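Local atomic coordinates of fructosyl amine: oxygen oxidoreductase (Aspergillus fumigatus, PDB entry 3DJE), a protein that oxidises fructosyl amino acids (Amadori products) with an FAD cofactor and oxygen, and so removes the sugar from glycated amines. Residues A[92-97]-A[254-259]; A[50-55]-A[264-269]; A[345-350]-A[378-383]. All coordinates share one frame; numbering follows the deposited sequence. Where two conformers were deposited one is given.

Contact 1: A[92-97]-A[254-259]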
# COMPACT_ATOMS: atom_id res chain seq x y z
N HIS A 92 -5.15 15.65 1.50
CA HIS A 92 -5.59 16.67 0.55
C HIS A 92 -6.89 16.21 -0.10
O HIS A 92 -6.90 15.28 -0.90
CB HIS A 92 -4.54 16.87 -0.53
CG HIS A 92 -3.23 17.36 0.01
ND1 HIS A 92 -2.81 18.66 -0.12
CD2 HIS A 92 -2.24 16.70 0.67
CE1 HIS A 92 -1.62 18.79 0.44
NE2 HIS A 92 -1.25 17.62 0.93
N ASP A 93 -7.98 16.87 0.27
CA ASP A 93 -9.32 16.50 -0.18
C ASP A 93 -9.58 17.12 -1.55
O ASP A 93 -10.33 18.09 -1.68
CB ASP A 93 -10.33 16.99 0.86
CG ASP A 93 -11.70 16.37 0.69
OD1 ASP A 93 -11.80 15.13 0.64
OD2 ASP A 93 -12.69 17.13 0.67
N THR A 94 -8.94 16.56 -2.58
CA THR A 94 -8.97 17.12 -3.94
C THR A 94 -10.13 16.60 -4.75
O THR A 94 -10.40 17.09 -5.86
CB THR A 94 -7.72 16.71 -4.76
OG1 THR A 94 -7.60 15.27 -4.75
CG2 THR A 94 -6.46 17.35 -4.19
N GLY A 95 -10.79 15.56 -4.24
CA GLY A 95 -11.69 14.77 -5.04
C GLY A 95 -10.96 13.72 -5.88
O GLY A 95 -9.72 13.70 -5.97
N LEU A 96 -11.75 12.85 -6.49
CA LEU A 96 -11.24 11.65 -7.14
C LEU A 96 -12.16 11.20 -8.26
O LEU A 96 -13.37 11.06 -8.04
CB LEU A 96 -11.14 10.52 -6.11
CG LEU A 96 -10.95 9.07 -6.59
CD1 LEU A 96 -9.59 8.91 -7.26
CD2 LEU A 96 -11.08 8.11 -5.42
N LEU A 97 -11.59 10.98 -9.43
CA LEU A 97 -12.31 10.38 -10.54
C LEU A 97 -12.00 8.89 -10.53
O LEU A 97 -10.82 8.52 -10.53
CB LEU A 97 -11.86 10.99 -11.88
CG LEU A 97 -12.37 10.20 -13.09
CD1 LEU A 97 -13.87 10.50 -13.29
CD2 LEU A 97 -11.58 10.46 -14.34
N ILE A 254 -5.55 19.69 -8.88
CA ILE A 254 -6.40 18.83 -9.71
C ILE A 254 -6.80 17.59 -8.91
O ILE A 254 -6.06 17.15 -8.02
CB ILE A 254 -5.73 18.42 -11.06
CG1 ILE A 254 -4.43 17.66 -10.84
CG2 ILE A 254 -5.55 19.65 -11.99
CD1 ILE A 254 -3.88 16.96 -12.09
N PRO A 255 -7.98 17.02 -9.22
CA PRO A 255 -8.36 15.80 -8.52
C PRO A 255 -7.49 14.62 -8.93
O PRO A 255 -6.82 14.69 -9.96
CB PRO A 255 -9.81 15.57 -8.96
CG PRO A 255 -9.91 16.26 -10.29
CD PRO A 255 -9.01 17.46 -10.18
N VAL A 256 -7.49 13.57 -8.13
CA VAL A 256 -6.84 12.32 -8.53
C VAL A 256 -7.62 11.77 -9.71
O VAL A 256 -8.85 11.68 -9.66
CB VAL A 256 -6.85 11.30 -7.39
CG1 VAL A 256 -6.20 9.99 -7.84
CG2 VAL A 256 -6.13 11.88 -6.17
N ILE A 257 -6.91 11.41 -10.78
CA ILE A 257 -7.52 10.85 -12.00
C ILE A 257 -7.17 9.37 -12.05
O ILE A 257 -6.00 9.02 -12.12
CB ILE A 257 -6.99 11.58 -13.26
CG1 ILE A 257 -7.30 13.08 -13.18
CG2 ILE A 257 -7.55 10.92 -14.54
CD1 ILE A 257 -8.77 13.44 -13.13
N PHE A 258 -8.18 8.50 -12.01
CA PHE A 258 -7.96 7.07 -11.83
C PHE A 258 -8.85 6.27 -12.77
O PHE A 258 -10.07 6.46 -12.77
CB PHE A 258 -8.27 6.74 -10.36
CG PHE A 258 -7.61 5.47 -9.82
CD1 PHE A 258 -6.82 5.54 -8.67
CD2 PHE A 258 -7.85 4.22 -10.39
CE1 PHE A 258 -6.23 4.38 -8.12
CE2 PHE A 258 -7.26 3.06 -9.84
CZ PHE A 258 -6.45 3.14 -8.70
N ASN A 259 -8.25 5.44 -13.61
CA ASN A 259 -9.01 4.49 -14.42
C ASN A 259 -8.46 3.11 -14.10
O ASN A 259 -7.26 2.86 -14.24
CB ASN A 259 -8.88 4.80 -15.92
CG ASN A 259 -9.69 3.85 -16.80
OD1 ASN A 259 -9.48 2.64 -16.76
ND2 ASN A 259 -10.58 4.40 -17.62
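The carbonyl oxygen of Gly95 is gripped twice: Val256 N donates to it across the contact at 3.1 Å, and Thr94 OG1 donates to it from within its own segment at 2.9 Å. These bonds sit where two parallel strands, 96-100 and 256-259, begin to run side by side in the large mixed sheet of this MSOX/MTOX-family flavoenzyme. The hydroxyl lies in the carbonyl plane, on a lone pair, whereas the Val256 amide approaches tilted 30° from that plane. Thr94 reaches its acceptor because OG1 is tucked between the backbone N and the carbonyl carbon (chi1 54°). Gly95 has backbone angles at which a CB would jam against the carbonyl oxygen of Thr94.

From there the ladder has the usual parallel pattern. Leu97 straddles Ile257, sending its N to Val256 O in an almost straight bond of 2.8 Å (176° at the hydrogen) and taking a weak one from Phe258 N on its own O at 3.0 Å. The CA-H of Leu96 makes a bent CH...O contact with Val256 O.

On one face of the sheet Leu96 turns its CD1 branch onto Val256 CG1, 3.6 Å away, and Val54 from strand 53-55 packs against both residues. The other face carries Leu97 and Ile257, where CD2 of the leucine lies 4.1 Å from CG2 of the isoleucine. Phe258, next along, leads its ring away from Leu97 into the pocket that holds the bound fructosyl thioacetate, where it stacks on Phe264. The strand pair thus supplies a wall residue of what is probably the substrate site. At the start of the pairing, the ring of Pro255 is wedged by its CB against two carbonyls, 3.5 Å from Thr94 O and equally far from Gly95 O.

Contact 2: A[50-55]-A[264-269]. With FAD (flavin-adenine dinucleotide), chain C; FSA (1-S-(carboxymethyl)-1-thio-beta-D-fructopyranose), chain D.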
# COMPACT_ATOMS: atom_id res chain seq x y z
N ASP A 50 6.19 7.02 -0.58
CA ASP A 50 5.68 7.50 -1.87
C ASP A 50 5.22 8.93 -1.63
O ASP A 50 4.78 9.28 -0.52
CB ASP A 50 4.48 6.61 -2.22
CG ASP A 50 4.06 6.65 -3.68
OD1 ASP A 50 4.30 7.66 -4.38
OD2 ASP A 50 3.42 5.65 -4.11
N VAL A 51 5.31 9.77 -2.66
CA VAL A 51 4.86 11.18 -2.51
C VAL A 51 3.33 11.36 -2.46
O VAL A 51 2.82 12.40 -2.02
CB VAL A 51 5.54 12.15 -3.56
CG1 VAL A 51 7.04 12.18 -3.35
CG2 VAL A 51 5.17 11.77 -5.00
N ASN A 52 2.60 10.32 -2.85
CA ASN A 52 1.16 10.36 -2.72
C ASN A 52 0.54 8.99 -2.81
O ASN A 52 1.04 8.10 -3.51
CB ASN A 52 0.51 11.30 -3.74
CG ASN A 52 1.18 11.23 -5.10
OD1 ASN A 52 1.52 10.14 -5.58
ND2 ASN A 52 1.39 12.39 -5.71
N LYS A 53 -0.55 8.86 -2.08
CA LYS A 53 -1.41 7.67 -2.12
C LYS A 53 -2.86 8.14 -2.14
O LYS A 53 -3.21 9.18 -1.57
CB LYS A 53 -1.19 6.77 -0.90
CG LYS A 53 0.21 6.15 -0.77
CD LYS A 53 0.50 5.06 -1.80
CE LYS A 53 1.74 4.31 -1.36
NZ LYS A 53 2.29 3.38 -2.40
N VAL A 54 -3.72 7.33 -2.77
CA VAL A 54 -5.14 7.65 -2.80
C VAL A 54 -5.78 7.33 -1.44
O VAL A 54 -5.54 6.25 -0.87
CB VAL A 54 -5.88 6.84 -3.88
CG1 VAL A 54 -7.34 7.29 -3.96
CG2 VAL A 54 -5.24 7.01 -5.23
N ILE A 55 -6.60 8.25 -0.96
CA ILE A 55 -7.42 8.03 0.24
C ILE A 55 -8.89 8.11 -0.19
O ILE A 55 -9.38 9.17 -0.57
CB ILE A 55 -7.13 9.11 1.32
CG1 ILE A 55 -5.62 9.24 1.58
CG2 ILE A 55 -7.97 8.83 2.59
CD1 ILE A 55 -4.93 7.97 2.07
N PHE A 264 -3.36 5.79 -13.09
CA PHE A 264 -3.75 6.96 -12.34
C PHE A 264 -2.59 7.91 -12.12
O PHE A 264 -1.42 7.55 -12.27
CB PHE A 264 -4.40 6.58 -11.01
CG PHE A 264 -3.53 5.74 -10.11
CD1 PHE A 264 -2.68 6.33 -9.16
CD2 PHE A 264 -3.58 4.34 -10.18
CE1 PHE A 264 -1.90 5.54 -8.29
CE2 PHE A 264 -2.79 3.54 -9.34
CZ PHE A 264 -1.94 4.15 -8.39
N PHE A 265 -2.94 9.14 -11.77
CA PHE A 265 -1.95 10.15 -11.44
C PHE A 265 -2.54 11.22 -10.52
O PHE A 265 -3.76 11.28 -10.31
CB PHE A 265 -1.34 10.76 -12.71
CG PHE A 265 -2.34 11.38 -13.64
CD1 PHE A 265 -2.80 12.67 -13.41
CD2 PHE A 265 -2.79 10.69 -14.77
CE1 PHE A 265 -3.73 13.27 -14.27
CE2 PHE A 265 -3.74 11.28 -15.63
CZ PHE A 265 -4.19 12.57 -15.39
N PHE A 266 -1.65 12.08 -10.01
CA PHE A 266 -1.97 13.07 -8.99
C PHE A 266 -1.45 14.44 -9.39
O PHE A 266 -0.58 14.56 -10.25
CB PHE A 266 -1.23 12.70 -7.70
CG PHE A 266 -1.55 11.34 -7.15
CD1 PHE A 266 -2.46 11.20 -6.10
CD2 PHE A 266 -0.93 10.19 -7.66
CE1 PHE A 266 -2.77 9.93 -5.58
CE2 PHE A 266 -1.23 8.93 -7.14
CZ PHE A 266 -2.15 8.80 -6.09
N GLU A 267 -1.96 15.48 -8.73
CA GLU A 267 -1.34 16.80 -8.83
C GLU A 267 0.16 16.73 -8.48
O GLU A 267 0.58 15.87 -7.68
CB GLU A 267 -2.06 17.83 -7.96
CG GLU A 267 -1.85 17.63 -6.46
CD GLU A 267 -2.49 18.73 -5.66
OE1 GLU A 267 -2.13 19.91 -5.89
OE2 GLU A 267 -3.35 18.43 -4.82
N PRO A 268 0.96 17.63 -9.07
CA PRO A 268 2.41 17.59 -8.80
C PRO A 268 2.78 17.81 -7.34
O PRO A 268 2.11 18.59 -6.64
CB PRO A 268 2.97 18.74 -9.66
CG PRO A 268 1.80 19.59 -9.99
CD PRO A 268 0.61 18.66 -10.06
N ASP A 269 3.82 17.14 -6.87
CA ASP A 269 4.28 17.35 -5.50
C ASP A 269 4.88 18.74 -5.35
O ASP A 269 5.24 19.39 -6.35
CB ASP A 269 5.21 16.21 -4.99
CG ASP A 269 6.69 16.39 -5.37
OD1 ASP A 269 7.05 17.08 -6.35
OD2 ASP A 269 7.53 15.75 -4.69
PA FAD C . 5.54 -1.74 3.93
O1A FAD C . 5.10 -0.36 4.20
O2A FAD C . 6.11 -2.06 2.59
O5B FAD C . 6.55 -2.07 5.09
C5B FAD C . 7.31 -3.28 5.14
C4B FAD C . 8.56 -2.99 5.98
O4B FAD C . 9.15 -4.29 6.18
C3B FAD C . 9.55 -2.17 5.11
O3B FAD C . 9.86 -0.91 5.72
C2B FAD C . 10.77 -3.11 5.06
O2B FAD C . 12.03 -2.38 5.13
C1B FAD C . 10.52 -4.04 6.28
N9A FAD C . 11.42 -5.23 6.14
C8A FAD C . 11.74 -5.92 5.03
N7A FAD C . 12.64 -6.88 5.36
C5A FAD C . 12.88 -6.78 6.67
C6A FAD C . 13.72 -7.46 7.56
N6A FAD C . 14.51 -8.47 7.11
N1A FAD C . 13.73 -7.10 8.85
C2A FAD C . 12.96 -6.10 9.30
N3A FAD C . 12.15 -5.42 8.48
C4A FAD C . 12.10 -5.74 7.17
N1 FAD C . -2.60 1.91 -0.66
C2 FAD C . -3.58 2.88 -0.46
O2 FAD C . -4.28 2.89 0.55
N3 FAD C . -3.77 3.86 -1.44
C4 FAD C . -3.02 3.88 -2.61
O4 FAD C . -3.22 4.77 -3.45
C4X FAD C . -2.05 2.89 -2.81
N5 FAD C . -1.29 2.88 -3.97
C5X FAD C . -0.21 2.00 -4.08
C6 FAD C . 0.66 2.14 -5.15
C7 FAD C . 1.77 1.31 -5.26
C7M FAD C . 2.68 1.50 -6.49
C8 FAD C . 2.03 0.36 -4.29
C8M FAD C . 3.31 -0.51 -4.37
C9 FAD C . 1.16 0.23 -3.20
C9A FAD C . 0.04 1.06 -3.08
N10 FAD C . -0.86 0.95 -2.00
C10 FAD C . -1.85 1.92 -1.83
C1' FAD C . -0.76 -0.17 -1.05
C2' FAD C . 0.03 0.26 0.18
O2' FAD C . 1.17 1.05 -0.22
C3' FAD C . 0.48 -0.97 0.95
O3' FAD C . -0.64 -1.87 1.09
C4' FAD C . 0.98 -0.63 2.36
O4' FAD C . 1.87 0.48 2.35
C5' FAD C . 1.72 -1.85 2.93
O5' FAD C . 2.15 -1.57 4.27
P FAD C . 3.01 -2.65 5.08
O1P FAD C . 2.30 -3.96 5.05
O2P FAD C . 3.35 -2.01 6.36
O3P FAD C . 4.37 -2.81 4.23
OAB FSA D . -6.58 1.75 -2.42
CAL FSA D . -6.68 2.61 -3.32
OAA FSA D . -7.63 3.44 -3.35
CAH FSA D . -5.67 2.67 -4.45
SAK FSA D . -4.51 1.35 -4.39
C1 FSA D . -3.66 1.79 -5.88
C2 FSA D . -2.90 0.59 -6.46
O2 FSA D . -1.88 1.06 -7.36
C3 FSA D . -3.84 -0.35 -7.22
O3 FSA D . -4.38 0.31 -8.37
C4 FSA D . -3.16 -1.67 -7.59
O4 FSA D . -4.14 -2.58 -8.12
C5 FSA D . -2.49 -2.33 -6.38
O5 FSA D . -3.47 -2.83 -5.46
C6 FSA D . -1.58 -1.32 -5.70
O6 FSA D . -2.33 -0.14 -5.35
O HOH W 1 2.30 13.66 -7.93
O HOH W 2 1.12 15.63 -4.99
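At Asn52 and Phe266 the two chains run roughly antiparallel, 153° apart, with CA atoms 7.5 Å from each other and no direct hydrogen bond between the segments. Asn52 was deposited in two conformers; in the one described here its amide fills the gap, laid over one face of the Phe266 ring with the planes 16° apart. In that copy CG of Asn52 sits 3.4 Å from CG of Phe266, OD1 hangs over the CD2 side, and ND2 leans back toward the phenylalanine CB. Asn52 CB then adds a CH-pi contact, and a bridging water takes a hydrogen bond from Asn52 ND2 at 2.7 Å and gives one to Glu267 O. Val54 reaches the ring by its CG2, 3.7 Å from Phe266 CZ, while its backbone faces the flavin. Val54 N donates to FAD O4 at 2.7 Å. FAD N3 donates to Val54 O at 3.0 Å. Lys53 leads away from Phe266 and passes along the flavin, NZ 3.3 Å from FAD C9A, salt-bridged to Asp50 OD2 and hydrogen-bonded to Ala47 O. The contact thus backs a strand matching the flavin pyrimidine edge, and the bond to O4 would be expected to polarise that carbonyl.

Contact 3: A[345-350]-A[378-383]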
# COMPACT_ATOMS: atom_id res chain seq x y z
N PHE A 345 -7.45 -8.34 4.98
CA PHE A 345 -6.22 -8.22 5.77
C PHE A 345 -5.97 -9.45 6.63
O PHE A 345 -6.89 -10.25 6.89
CB PHE A 345 -6.26 -6.97 6.65
CG PHE A 345 -6.56 -5.70 5.90
CD1 PHE A 345 -6.08 -5.51 4.59
CD2 PHE A 345 -7.28 -4.68 6.51
CE1 PHE A 345 -6.35 -4.33 3.87
CE2 PHE A 345 -7.56 -3.49 5.81
CZ PHE A 345 -7.08 -3.31 4.49
N LEU A 346 -4.72 -9.62 7.07
CA LEU A 346 -4.33 -10.72 7.94
C LEU A 346 -3.74 -10.12 9.21
O LEU A 346 -2.55 -9.77 9.28
CB LEU A 346 -3.32 -11.65 7.23
CG LEU A 346 -2.80 -12.84 8.04
CD1 LEU A 346 -3.90 -13.60 8.81
CD2 LEU A 346 -2.04 -13.75 7.09
N ILE A 347 -4.61 -9.96 10.21
CA ILE A 347 -4.27 -9.33 11.48
C ILE A 347 -4.83 -10.23 12.57
O ILE A 347 -6.05 -10.34 12.71
CB ILE A 347 -4.85 -7.89 11.58
CG1 ILE A 347 -4.21 -6.98 10.52
CG2 ILE A 347 -4.71 -7.32 13.00
CD1 ILE A 347 -5.00 -5.69 10.21
N ASP A 348 -3.94 -10.91 13.28
CA ASP A 348 -4.36 -11.91 14.26
C ASP A 348 -3.15 -12.33 15.07
O ASP A 348 -2.00 -12.08 14.69
CB ASP A 348 -4.91 -13.13 13.52
CG ASP A 348 -5.84 -14.02 14.40
OD1 ASP A 348 -6.08 -13.74 15.60
OD2 ASP A 348 -6.34 -15.02 13.85
N ARG A 349 -3.41 -12.94 16.21
CA ARG A 349 -2.39 -13.73 16.89
C ARG A 349 -2.18 -14.99 16.07
O ARG A 349 -3.13 -15.52 15.47
CB ARG A 349 -2.87 -14.12 18.28
CG ARG A 349 -3.55 -12.98 18.98
CD ARG A 349 -2.83 -12.53 20.18
NE ARG A 349 -3.55 -12.95 21.38
CZ ARG A 349 -3.35 -14.12 21.99
NH1 ARG A 349 -2.46 -14.98 21.52
NH2 ARG A 349 -4.05 -14.42 23.09
N HIS A 350 -0.95 -15.49 16.06
CA HIS A 350 -0.67 -16.78 15.44
C HIS A 350 -1.37 -17.89 16.27
O HIS A 350 -1.35 -17.85 17.49
CB HIS A 350 0.83 -17.02 15.35
CG HIS A 350 1.19 -18.17 14.47
ND1 HIS A 350 1.16 -19.48 14.90
CD2 HIS A 350 1.55 -18.20 13.16
CE1 HIS A 350 1.51 -20.27 13.90
NE2 HIS A 350 1.74 -19.52 12.84
N VAL A 378 -2.81 -3.75 17.67
CA VAL A 378 -2.68 -3.79 19.14
C VAL A 378 -3.87 -4.55 19.76
O VAL A 378 -3.69 -5.35 20.67
CB VAL A 378 -2.47 -2.40 19.76
CG1 VAL A 378 -2.40 -2.48 21.30
CG2 VAL A 378 -1.17 -1.78 19.23
N ASP A 379 -5.08 -4.29 19.26
CA ASP A 379 -6.24 -5.04 19.72
C ASP A 379 -6.04 -6.55 19.58
O ASP A 379 -6.41 -7.33 20.46
CB ASP A 379 -7.49 -4.60 18.98
CG ASP A 379 -8.05 -3.26 19.47
OD1 ASP A 379 -7.61 -2.73 20.53
OD2 ASP A 379 -8.96 -2.74 18.78
N ALA A 380 -5.43 -6.97 18.48
CA ALA A 380 -5.16 -8.39 18.28
C ALA A 380 -4.24 -8.93 19.37
O ALA A 380 -4.50 -9.99 19.94
CB ALA A 380 -4.58 -8.64 16.89
N MSE A 381 -3.18 -8.19 19.68
CA MSE A 381 -2.27 -8.61 20.75
C MSE A 381 -3.03 -8.74 22.06
O MSE A 381 -2.87 -9.73 22.78
CB MSE A 381 -1.09 -7.64 20.92
CG MSE A 381 -0.07 -8.15 21.93
SE MSE A 381 1.10 -6.81 22.75
CE MSE A 381 -0.21 -5.51 23.35
N GLU A 382 -3.88 -7.76 22.34
CA GLU A 382 -4.58 -7.68 23.63
C GLU A 382 -5.84 -8.54 23.71
O GLU A 382 -6.44 -8.66 24.79
CB GLU A 382 -4.91 -6.22 23.96
CG GLU A 382 -3.69 -5.35 24.17
CD GLU A 382 -4.05 -3.92 24.56
OE1 GLU A 382 -5.23 -3.54 24.44
OE2 GLU A 382 -3.13 -3.16 24.96
N GLY A 383 -6.24 -9.14 22.59
CA GLY A 383 -7.46 -9.96 22.52
C GLY A 383 -8.76 -9.18 22.52
O GLY A 383 -9.78 -9.66 23.04
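Arg349 lays its aliphatic chain across the last turn of helix 373-382, with CD only 3.0 Å from Ala380 O and CG 3.3 Å from the same oxygen. CG stands anti to the carbonyl carbon, beside the backbone N, and the chain then bends twice, at chi2 (-116°) and chi3 (-107°), both away from the staggered positions. The first bend brings CD against Ala380 O; the second sets NE near both that oxygen and the carbonyl O of Met381 (built as selenomethionine). The guanidinium meets Ala380 O at its edge, near its own plane, and NE lies 3.6 Å from Met381 O, which comes in obliquely. Positive charge beside carbonyls at a helix C terminus should be electrostatically favourable.

Ala380 O accepts from Gly383 N at 3.3 Å, part of the Schellman motif that ends the helix, with Gly383 at positive phi. The Arg349 methylenes therefore pack against an oxygen already used in the cap.

The methyl of Ala380 points at the strand. Ile347 meets it with its CG2 branch, 4.1 Å from Ala380 CB; with CG1 anti to the carbonyl carbon (chi1 -65°), CG2 is left anti to the backbone N. Ile373, Leu376 and Ile377 of the same helix also pack on Ile347, which in addition lies close to Trp17, an FAD-binding residue. Asp348 brings its CA to 4.2 Å from Ala380 CB at the point where the chain turns a corner. Its OD1 takes a weak bond from Arg349 N, and its OD2 is held by Trp395 N.

Strand 346-347 is the outermost, antiparallel member of the mixed sheet whose core is parallel, and helix 373-382 packs on this edge strand, the helix-against-sheet layering of a Rossmann-type FAD-binding domain.

Coming from the N terminus, the chain first passes 50-55, which opens contact 2, and then 92-97, which opens contact 1. Contact 1 closes at 254-259 and contact 2 a few residues later at 264-269, so the smaller loop lies wholly within the larger. The two closing segments are successive strands, 256-259 and 263-265, paired antiparallel in the large mixed sheet, where Ile257 O meets Phe265 N. Contact 1 pairs two strands within that sheet; contact 2 joins it to strand 53-55, which binds the flavin. Contact 3 follows in series, a short loop from 345-350 to 378-383 on the other side of the chain's centre; it ties an edge strand of the nucleotide-binding sheet to a helix.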